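Soluble lytic murein transglycosylase (Pseudomonas aeruginosa, PDB 5OHU) cleaves the glycan strands of peptidoglycan as a lytic transglycosylase, acting both from strand ends and within strands to turn over the bacterial cell wall. Local coordinates at residues T517-A527 with L544-A555; A408-F416 with A425-F436. All coordinates share one frame; numbering follows the deposited sequence.

Interaction 1 (T517-A527 with L544-A555); sequences TGLMQLMPGTA and LIVPDVNIRLGA
N550 carries the polar part of this contact, its carboxamide inserted from helix 547-555 into the loop 517-522, whose type I turn spans G518-Q521. A chi1 of -161° directs the amide between T517 O and M520 N. ND2 donates to T517 O at 3.0 Å and, within its own segment, to L544 O. OD1 accepts a short 2.6 Å bond from M520 N. T517 O also takes L522 N, which arrives from the opposite face. A water bridges the two segments, accepting from L519 N and donating to L544 O.

Apolar contacts make up the rest. CD1 of L519 meets CB of P547 at 3.7 Å and also CD1 of I551. L522 sends its CD1 against L553 CB at 3.7 Å, the two side chains crossing at about a right angle, while A527 CB closes on the two methyls of L544. M520 bends at chi3 and packs SD over the backbone of G554, 3.5 Å from its CA, an approach permitted by the lack of a side chain there.

With both ends of its amide hydrogen-bonded, N550 has its rotation fixed, and one buried side chain ties the turn to the 3-10 segment 544-545 within the lysozyme-like SLT domain.

Interaction 2 (A408-F416 with A425-F436); sequences ASTRRAMEF and ARREWYHAARLF
The rings of W429 and F416 and the guanidinium of R412 each meet an atom of the opposite helix at an edge. A413 CB touches the rim of the W429 indole at CE3, 3.4 Å away and in plane. The F416 ring receives E428 CG at its edge, 3.8 Å from CE2. One face of the R412 guanidinium lies over A408 O and S409 CA of its own helix, while E428 OE1 sits at the edge. The F436 ring has A432 O over one face, toward the rim, and T410 OG1 near its edge.

These groups join an antiparallel helical hairpin in the L domain, a family of the TPR clan: the axes of 408-416 and 425-433 pass 8.2 Å apart at 160° between their N-to-C directions. Close approach is possible where alanines meet, A413 and A425 having CA atoms 4.3 Å apart. E428 is a knob in the hole formed by S409, R412, A413 and F416. Bent at chi2, it turns its carboxylate towards R412. OE1 has a second partner in Y64 OH, and R412 NH1 forms a salt bridge with D91, so this buried charge pair extends to helix 62-72 and to a loop. Farther along, A432 CB packs on S409 CB and OG.

The R412 NE to E428 OE1 bond is 2.7 Å long and nearly straight at 177°, NE approaching from above the carboxylate plane, whereas the 3.1 Å bond from R412 NH2 to E428 OE2 is bent and weak.

Overall arrangement
Followed from the N terminus, interaction 2 comes first: helix 408-418 turns back through a short connection into helix 422-433, and the contact closes that hairpin within the L domain. The chain then runs through helices 438-450 and 454-463 and on to 479-488 and 493-504 before interaction 1 opens. There 517-527 meets 544-555, closing a loop of 16 residues, 7 of them helical, within the SLT domain. The two contacts are in series, neither nested nor crossed. The centres of interactions 1 and 2 are about 29 Å apart, and the nearest atoms of interactions 1 and 2 about 11 Å. Each is local, spanning only 8 or 16 intervening residues, one joining neighbouring helices, the other a turn and a helix.

Interaction 1 (T517-A527 with L544-A555)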
loop_
_atom_site.group_PDB
_atom_site.type_symbol
_atom_site.label_atom_id
_atom_site.label_comp_id
_atom_site.label_asym_id
_atom_site.label_seq_id
_atom_site.Cartn_x
_atom_site.Cartn_y
_atom_site.Cartn_z
ATOM N N THR A 517 -16.224 8.624 -0.447
ATOM C CA THR A 517 -16.278 9.925 0.205
ATOM C C THR A 517 -16.744 9.797 1.646
ATOM O O THR A 517 -17.751 9.138 1.920
ATOM C CB THR A 517 -17.230 10.856 -0.547
ATOM O OG1 THR A 517 -16.903 10.844 -1.940
ATOM C CG2 THR A 517 -17.120 12.268 -0.015
ATOM N N GLY A 518 -16.021 10.441 2.554
ATOM C CA GLY A 518 -16.515 10.728 3.888
ATOM C C GLY A 518 -16.082 9.715 4.932
ATOM O O GLY A 518 -15.209 8.868 4.712
ATOM N N LEU A 519 -16.726 9.830 6.108
ATOM C CA LEU A 519 -16.366 9.002 7.263
ATOM C C LEU A 519 -16.423 7.517 6.938
ATOM O O LEU A 519 -15.583 6.737 7.403
ATOM C CB LEU A 519 -17.290 9.310 8.440
ATOM C CG LEU A 519 -17.013 10.667 9.086
ATOM C CD1 LEU A 519 -18.111 11.047 10.071
ATOM C CD2 LEU A 519 -15.629 10.680 9.765
ATOM N N MET A 520 -17.404 7.112 6.140
ATOM C CA MET A 520 -17.650 5.712 5.853
ATOM C C MET A 520 -17.362 5.360 4.395
ATOM O O MET A 520 -17.639 4.227 3.978
ATOM C CB MET A 520 -19.084 5.379 6.270
ATOM C CG MET A 520 -19.196 5.260 7.785
ATOM S SD MET A 520 -20.845 4.745 8.350
ATOM C CE MET A 520 -20.510 2.960 8.486
ATOM N N GLN A 521 -16.755 6.287 3.637
ATOM C CA GLN A 521 -16.167 6.014 2.319
ATOM C C GLN A 521 -17.210 5.427 1.368
ATOM O O GLN A 521 -17.050 4.345 0.799
ATOM C CB GLN A 521 -14.939 5.090 2.441
ATOM C CG GLN A 521 -13.718 5.776 3.036
ATOM C CD GLN A 521 -13.165 6.855 2.100
ATOM O OE1 GLN A 521 -12.291 6.591 1.270
ATOM N NE2 GLN A 521 -13.692 8.073 2.225
ATOM N N LEU A 522 -18.305 6.154 1.229
ATOM C CA LEU A 522 -19.404 5.709 0.396
ATOM C C LEU A 522 -19.159 6.097 -1.054
ATOM O O LEU A 522 -18.745 7.224 -1.349
ATOM C CB LEU A 522 -20.724 6.316 0.872
ATOM C CG LEU A 522 -21.136 5.991 2.307
ATOM C CD1 LEU A 522 -22.431 6.737 2.677
ATOM C CD2 LEU A 522 -21.290 4.481 2.458
ATOM N N MET A 523 -19.412 5.157 -1.947
ATOM C CA MET A 523 -19.486 5.485 -3.357
ATOM C C MET A 523 -20.800 6.207 -3.645
ATOM O O MET A 523 -21.833 5.879 -3.051
ATOM C CB MET A 523 -19.370 4.223 -4.206
ATOM C CG MET A 523 -18.027 3.533 -4.034
ATOM S SD MET A 523 -16.689 4.621 -4.600
ATOM C CE MET A 523 -17.198 4.989 -6.276
ATOM N N PRO A 524 -20.780 7.191 -4.544
ATOM C CA PRO A 524 -21.960 8.051 -4.718
ATOM C C PRO A 524 -23.164 7.322 -5.267
ATOM O O PRO A 524 -24.296 7.663 -4.907
ATOM C CB PRO A 524 -21.466 9.132 -5.693
ATOM C CG PRO A 524 -19.954 9.052 -5.634
ATOM C CD PRO A 524 -19.645 7.618 -5.377
ATOM N N GLY A 525 -22.963 6.340 -6.142
ATOM C CA GLY A 525 -24.084 5.529 -6.577
ATOM C C GLY A 525 -24.620 4.652 -5.464
ATOM O O GLY A 525 -25.830 4.475 -5.332
ATOM N N THR A 526 -23.723 4.085 -4.653
ATOM C CA THR A 526 -24.149 3.353 -3.466
ATOM C C THR A 526 -24.965 4.244 -2.536
ATOM O O THR A 526 -26.010 3.826 -2.016
ATOM C CB THR A 526 -22.928 2.810 -2.720
ATOM O OG1 THR A 526 -22.169 1.957 -3.586
ATOM C CG2 THR A 526 -23.356 2.038 -1.465
ATOM N N ALA A 527 -24.499 5.474 -2.306
ATOM C CA ALA A 527 -25.209 6.363 -1.397
ATOM C C ALA A 527 -26.590 6.716 -1.933
ATOM O O ALA A 527 -27.553 6.792 -1.163
ATOM C CB ALA A 527 -24.387 7.631 -1.137
ATOM N N LEU A 544 -22.209 14.218 1.046
ATOM C CA LEU A 544 -21.579 13.061 1.677
ATOM C C LEU A 544 -20.371 13.405 2.545
ATOM O O LEU A 544 -19.890 12.525 3.269
ATOM C CB LEU A 544 -21.151 12.057 0.612
ATOM C CG LEU A 544 -22.284 11.272 -0.042
ATOM C CD1 LEU A 544 -21.722 10.396 -1.153
ATOM C CD2 LEU A 544 -22.982 10.434 1.018
ATOM N N ILE A 545 -19.843 14.636 2.492
ATOM C CA ILE A 545 -18.793 14.989 3.448
ATOM C C ILE A 545 -19.354 15.645 4.698
ATOM O O ILE A 545 -18.585 15.972 5.613
ATOM C CB ILE A 545 -17.710 15.923 2.871
ATOM C CG1 ILE A 545 -18.302 17.263 2.447
ATOM C CG2 ILE A 545 -16.950 15.269 1.727
ATOM C CD1 ILE A 545 -17.245 18.336 2.317
ATOM N N VAL A 546 -20.661 15.872 4.763
ATOM C CA VAL A 546 -21.288 16.264 6.022
ATOM C C VAL A 546 -21.347 15.022 6.906
ATOM O O VAL A 546 -22.007 14.041 6.537
ATOM C CB VAL A 546 -22.683 16.856 5.800
ATOM C CG1 VAL A 546 -23.363 17.114 7.149
ATOM C CG2 VAL A 546 -22.577 18.135 4.982
ATOM N N PRO A 547 -20.676 15.022 8.065
ATOM C CA PRO A 547 -20.585 13.784 8.866
ATOM C C PRO A 547 -21.918 13.093 9.109
ATOM O O PRO A 547 -22.032 11.885 8.881
ATOM C CB PRO A 547 -19.943 14.270 10.173
ATOM C CG PRO A 547 -19.133 15.489 9.763
ATOM C CD PRO A 547 -19.924 16.145 8.661
ATOM N N ASP A 548 -22.947 13.826 9.536
ATOM C CA ASP A 548 -24.194 13.163 9.902
ATOM C C ASP A 548 -24.877 12.535 8.692
ATOM O O ASP A 548 -25.522 11.486 8.821
ATOM C CB ASP A 548 -25.135 14.143 10.599
ATOM C CG ASP A 548 -24.708 14.446 12.018
ATOM O OD1 ASP A 548 -23.737 13.821 12.496
ATOM O OD2 ASP A 548 -25.357 15.296 12.661
ATOM N N VAL A 549 -24.772 13.169 7.517
ATOM C CA VAL A 549 -25.329 12.570 6.306
ATOM C C VAL A 549 -24.566 11.300 5.948
ATOM O O VAL A 549 -25.159 10.285 5.559
ATOM C CB VAL A 549 -25.311 13.579 5.142
ATOM C CG1 VAL A 549 -25.761 12.904 3.853
ATOM C CG2 VAL A 549 -26.189 14.798 5.456
ATOM N N ASN A 550 -23.241 11.340 6.082
ATOM C CA ASN A 550 -22.421 10.168 5.801
ATOM C C ASN A 550 -22.775 9.009 6.728
ATOM O O ASN A 550 -22.954 7.865 6.285
ATOM C CB ASN A 550 -20.949 10.532 5.953
ATOM C CG ASN A 550 -20.042 9.558 5.258
ATOM O OD1 ASN A 550 -19.566 8.588 5.862
ATOM N ND2 ASN A 550 -19.774 9.819 3.976
ATOM N N ILE A 551 -22.868 9.290 8.028
ATOM C CA ILE A 551 -23.134 8.242 9.007
ATOM C C ILE A 551 -24.522 7.648 8.806
ATOM O O ILE A 551 -24.716 6.434 8.936
ATOM C CB ILE A 551 -22.963 8.806 10.426
ATOM C CG1 ILE A 551 -21.505 9.202 10.640
ATOM C CG2 ILE A 551 -23.442 7.781 11.470
ATOM C CD1 ILE A 551 -21.279 9.960 11.955
ATOM N N ARG A 552 -25.509 8.485 8.482
ATOM C CA ARG A 552 -26.866 7.980 8.311
ATOM C C ARG A 552 -26.951 7.028 7.126
ATOM O O ARG A 552 -27.540 5.945 7.229
ATOM C CB ARG A 552 -27.841 9.139 8.135
ATOM C CG ARG A 552 -28.141 9.878 9.422
ATOM C CD ARG A 552 -28.866 11.168 9.143
ATOM N NE ARG A 552 -30.241 10.932 8.743
ATOM C CZ ARG A 552 -31.030 11.865 8.224
ATOM N NH1 ARG A 552 -30.565 13.096 8.034
ATOM N NH2 ARG A 552 -32.281 11.563 7.891
ATOM N N LEU A 553 -26.379 7.423 5.985
ATOM C CA LEU A 553 -26.346 6.535 4.826
ATOM C C LEU A 553 -25.387 5.377 5.031
ATOM O O LEU A 553 -25.685 4.253 4.619
ATOM C CB LEU A 553 -25.975 7.312 3.565
ATOM C CG LEU A 553 -27.015 8.397 3.279
ATOM C CD1 LEU A 553 -26.588 9.377 2.166
ATOM C CD2 LEU A 553 -28.319 7.710 2.907
ATOM N N GLY A 554 -24.239 5.620 5.662
ATOM C CA GLY A 554 -23.299 4.531 5.877
ATOM C C GLY A 554 -23.840 3.469 6.823
ATOM O O GLY A 554 -23.643 2.270 6.602
ATOM N N ALA A 555 -24.516 3.892 7.896
ATOM C CA ALA A 555 -25.111 2.930 8.822
ATOM C C ALA A 555 -26.183 2.106 8.135
ATOM O O ALA A 555 -26.267 0.890 8.347
ATOM C CB ALA A 555 -25.710 3.650 10.036
HETATM O O HOH W 1 -18.252 12.327 6.047
#

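Interaction 2 (A408-F416 with A425-F436)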
loop_
_atom_site.group_PDB
_atom_site.type_symbol
_atom_site.label_atom_id
_atom_site.label_comp_id
_atom_site.label_asym_id
_atom_site.label_seq_id
_atom_site.Cartn_x
_atom_site.Cartn_y
_atom_site.Cartn_z
ATOM N N ALA A 408 10.610 24.065 11.993
ATOM C CA ALA A 408 10.046 24.985 11.012
ATOM C C ALA A 408 8.863 24.364 10.282
ATOM O O ALA A 408 7.865 25.041 10.015
ATOM C CB ALA A 408 11.123 25.409 10.017
ATOM N N SER A 409 8.954 23.078 9.952
ATOM C CA SER A 409 7.828 22.395 9.315
ATOM C C SER A 409 6.569 22.466 10.176
ATOM O O SER A 409 5.471 22.723 9.666
ATOM C CB SER A 409 8.195 20.940 9.023
ATOM O OG SER A 409 9.174 20.450 9.930
ATOM N N THR A 410 6.711 22.262 11.487
ATOM C CA THR A 410 5.560 22.310 12.384
ATOM C C THR A 410 4.927 23.698 12.398
ATOM O O THR A 410 3.709 23.846 12.223
ATOM C CB THR A 410 5.995 21.885 13.789
ATOM O OG1 THR A 410 6.472 20.532 13.749
ATOM C CG2 THR A 410 4.844 21.992 14.778
ATOM N N ARG A 411 5.747 24.733 12.601
ATOM C CA ARG A 411 5.245 26.100 12.577
ATOM C C ARG A 411 4.576 26.414 11.246
ATOM O O ARG A 411 3.495 27.013 11.212
ATOM C CB ARG A 411 6.391 27.069 12.855
ATOM C CG ARG A 411 6.915 26.987 14.278
ATOM C CD ARG A 411 8.423 27.141 14.324
ATOM N NE ARG A 411 8.834 28.528 14.125
ATOM C CZ ARG A 411 9.171 29.362 15.104
ATOM N NH1 ARG A 411 9.157 28.951 16.367
ATOM N NH2 ARG A 411 9.528 30.605 14.818
ATOM N N ARG A 412 5.194 26.001 10.139
ATOM C CA ARG A 412 4.557 26.184 8.842
ATOM C C ARG A 412 3.224 25.445 8.784
ATOM O O ARG A 412 2.230 25.985 8.286
ATOM C CB ARG A 412 5.496 25.721 7.722
ATOM C CG ARG A 412 6.711 26.649 7.500
ATOM C CD ARG A 412 7.385 26.453 6.123
ATOM N NE ARG A 412 7.762 25.065 5.854
ATOM C CZ ARG A 412 8.927 24.522 6.205
ATOM N NH1 ARG A 412 9.840 25.253 6.838
ATOM N NH2 ARG A 412 9.184 23.245 5.926
ATOM N N ALA A 413 3.177 24.218 9.314
ATOM C CA ALA A 413 1.928 23.459 9.309
ATOM C C ALA A 413 0.880 24.114 10.206
ATOM O O ALA A 413 -0.302 24.195 9.836
ATOM C CB ALA A 413 2.188 22.015 9.742
ATOM N N MET A 414 1.292 24.590 11.386
ATOM C CA MET A 414 0.376 25.316 12.260
ATOM C C MET A 414 -0.259 26.493 11.532
ATOM O O MET A 414 -1.484 26.641 11.510
ATOM C CB MET A 414 1.110 25.819 13.504
ATOM C CG MET A 414 1.611 24.748 14.447
ATOM S SD MET A 414 0.255 23.862 15.213
ATOM C CE MET A 414 1.129 22.901 16.449
ATOM N N GLU A 415 0.570 27.345 10.930
ATOM C CA GLU A 415 0.051 28.545 10.286
ATOM C C GLU A 415 -0.844 28.195 9.107
ATOM O O GLU A 415 -1.888 28.823 8.912
ATOM C CB GLU A 415 1.199 29.444 9.837
ATOM C CG GLU A 415 0.734 30.780 9.319
ATOM C CD GLU A 415 -0.071 31.534 10.353
ATOM O OE1 GLU A 415 0.361 31.572 11.526
ATOM O OE2 GLU A 415 -1.142 32.071 9.994
ATOM N N PHE A 416 -0.449 27.201 8.307
ATOM C CA PHE A 416 -1.321 26.709 7.244
ATOM C C PHE A 416 -2.685 26.333 7.798
ATOM O O PHE A 416 -3.724 26.672 7.220
ATOM C CB PHE A 416 -0.687 25.496 6.559
ATOM C CG PHE A 416 0.278 25.844 5.469
ATOM C CD1 PHE A 416 -0.009 26.854 4.566
ATOM C CD2 PHE A 416 1.477 25.164 5.351
ATOM C CE1 PHE A 416 0.881 27.173 3.563
ATOM C CE2 PHE A 416 2.376 25.479 4.353
ATOM C CZ PHE A 416 2.079 26.484 3.457
ATOM N N ALA A 425 -1.154 22.209 5.107
ATOM C CA ALA A 425 -0.809 21.819 6.470
ATOM C C ALA A 425 -0.502 20.330 6.549
ATOM O O ALA A 425 0.488 19.923 7.167
ATOM C CB ALA A 425 -1.942 22.185 7.425
ATOM N N ARG A 426 -1.329 19.506 5.911
ATOM C CA ARG A 426 -1.096 18.070 5.946
ATOM C C ARG A 426 0.210 17.711 5.265
ATOM O O ARG A 426 0.972 16.881 5.775
ATOM C CB ARG A 426 -2.257 17.323 5.293
ATOM C CG ARG A 426 -3.498 17.246 6.157
ATOM C CD ARG A 426 -4.271 15.973 5.874
ATOM N NE ARG A 426 -4.617 15.850 4.461
ATOM C CZ ARG A 426 -5.661 16.448 3.900
ATOM N NH1 ARG A 426 -6.456 17.216 4.629
ATOM N NH2 ARG A 426 -5.908 16.280 2.608
ATOM N N ARG A 427 0.485 18.322 4.106
ATOM C CA ARG A 427 1.713 17.994 3.390
ATOM C C ARG A 427 2.946 18.331 4.223
ATOM O O ARG A 427 3.888 17.535 4.289
ATOM C CB ARG A 427 1.764 18.706 2.039
ATOM C CG ARG A 427 2.906 18.205 1.172
ATOM C CD ARG A 427 3.012 18.932 -0.157
ATOM N NE ARG A 427 1.842 18.728 -1.005
ATOM C CZ ARG A 427 0.910 19.649 -1.222
ATOM N NH1 ARG A 427 1.017 20.845 -0.660
ATOM N NH2 ARG A 427 -0.122 19.378 -2.011
ATOM N N GLU A 428 2.963 19.501 4.867
ATOM C CA GLU A 428 4.034 19.801 5.812
ATOM C C GLU A 428 4.139 18.711 6.862
ATOM O O GLU A 428 5.222 18.167 7.131
ATOM C CB GLU A 428 3.784 21.145 6.500
ATOM C CG GLU A 428 4.137 22.374 5.678
ATOM C CD GLU A 428 5.639 22.548 5.440
ATOM O OE1 GLU A 428 5.993 23.437 4.623
ATOM O OE2 GLU A 428 6.460 21.814 6.058
ATOM N N TRP A 429 2.997 18.383 7.467
ATOM C CA TRP A 429 2.973 17.436 8.572
ATOM C C TRP A 429 3.553 16.092 8.152
ATOM O O TRP A 429 4.382 15.516 8.862
ATOM C CB TRP A 429 1.538 17.287 9.060
ATOM C CG TRP A 429 1.402 16.943 10.483
ATOM C CD1 TRP A 429 1.182 15.702 11.009
ATOM C CD2 TRP A 429 1.449 17.854 11.589
ATOM N NE1 TRP A 429 1.103 15.785 12.382
ATOM C CE2 TRP A 429 1.262 17.093 12.763
ATOM C CE3 TRP A 429 1.653 19.233 11.703
ATOM C CZ2 TRP A 429 1.250 17.670 14.033
ATOM C CZ3 TRP A 429 1.642 19.805 12.962
ATOM C CH2 TRP A 429 1.442 19.023 14.112
ATOM N N TYR A 430 3.136 15.589 6.988
ATOM C CA TYR A 430 3.566 14.266 6.531
ATOM C C TYR A 430 5.020 14.271 6.088
ATOM O O TYR A 430 5.743 13.300 6.324
ATOM C CB TYR A 430 2.691 13.777 5.375
ATOM C CG TYR A 430 1.252 13.480 5.738
ATOM C CD1 TYR A 430 0.836 13.432 7.068
ATOM C CD2 TYR A 430 0.309 13.250 4.746
ATOM C CE1 TYR A 430 -0.488 13.168 7.393
ATOM C CE2 TYR A 430 -1.010 12.977 5.056
ATOM C CZ TYR A 430 -1.405 12.937 6.377
ATOM O OH TYR A 430 -2.723 12.665 6.659
ATOM N N HIS A 431 5.454 15.332 5.404
ATOM C CA HIS A 431 6.847 15.404 4.983
ATOM C C HIS A 431 7.770 15.472 6.191
ATOM O O HIS A 431 8.764 14.740 6.265
ATOM C CB HIS A 431 7.064 16.595 4.047
ATOM C CG HIS A 431 8.464 16.711 3.527
ATOM N ND1 HIS A 431 8.985 15.844 2.590
ATOM C CD2 HIS A 431 9.455 17.592 3.815
ATOM C CE1 HIS A 431 10.232 16.186 2.321
ATOM N NE2 HIS A 431 10.542 17.242 3.052
ATOM N N ALA A 432 7.431 16.317 7.165
ATOM C CA ALA A 432 8.206 16.404 8.397
ATOM C C ALA A 432 8.313 15.049 9.092
ATOM O O ALA A 432 9.375 14.692 9.617
ATOM C CB ALA A 432 7.573 17.430 9.332
ATOM N N ALA A 433 7.226 14.269 9.089
ATOM C CA ALA A 433 7.248 12.975 9.760
ATOM C C ALA A 433 8.257 12.014 9.142
ATOM O O ALA A 433 8.703 11.086 9.826
ATOM C CB ALA A 433 5.855 12.348 9.743
ATOM N N ARG A 434 8.639 12.220 7.874
ATOM C CA ARG A 434 9.548 11.294 7.202
ATOM C C ARG A 434 10.947 11.293 7.805
ATOM O O ARG A 434 11.741 10.404 7.486
ATOM C CB ARG A 434 9.619 11.604 5.699
ATOM C CG ARG A 434 8.366 11.177 4.925
ATOM C CD ARG A 434 7.852 12.274 4.044
ATOM N NE ARG A 434 8.360 12.207 2.672
ATOM C CZ ARG A 434 7.871 12.912 1.653
ATOM N NH1 ARG A 434 6.848 13.737 1.848
ATOM N NH2 ARG A 434 8.406 12.776 0.446
ATOM N N LEU A 435 11.277 12.255 8.661
ATOM C CA LEU A 435 12.579 12.262 9.306
ATOM C C LEU A 435 12.525 12.194 10.826
ATOM O O LEU A 435 13.575 12.006 11.448
ATOM C CB LEU A 435 13.377 13.511 8.895
ATOM C CG LEU A 435 13.586 13.727 7.393
ATOM C CD1 LEU A 435 14.173 15.106 7.139
ATOM C CD2 LEU A 435 14.469 12.640 6.785
ATOM N N PHE A 436 11.354 12.331 11.443
ATOM C CA PHE A 436 11.272 12.317 12.898
ATOM C C PHE A 436 11.635 10.942 13.459
ATOM O O PHE A 436 11.402 9.905 12.828
ATOM C CB PHE A 436 9.863 12.696 13.364
ATOM C CG PHE A 436 9.542 14.157 13.237
ATOM C CD1 PHE A 436 10.518 15.075 12.867
ATOM C CD2 PHE A 436 8.259 14.614 13.511
ATOM C CE1 PHE A 436 10.214 16.428 12.767
ATOM C CE2 PHE A 436 7.944 15.965 13.412
ATOM C CZ PHE A 436 8.923 16.874 13.038
#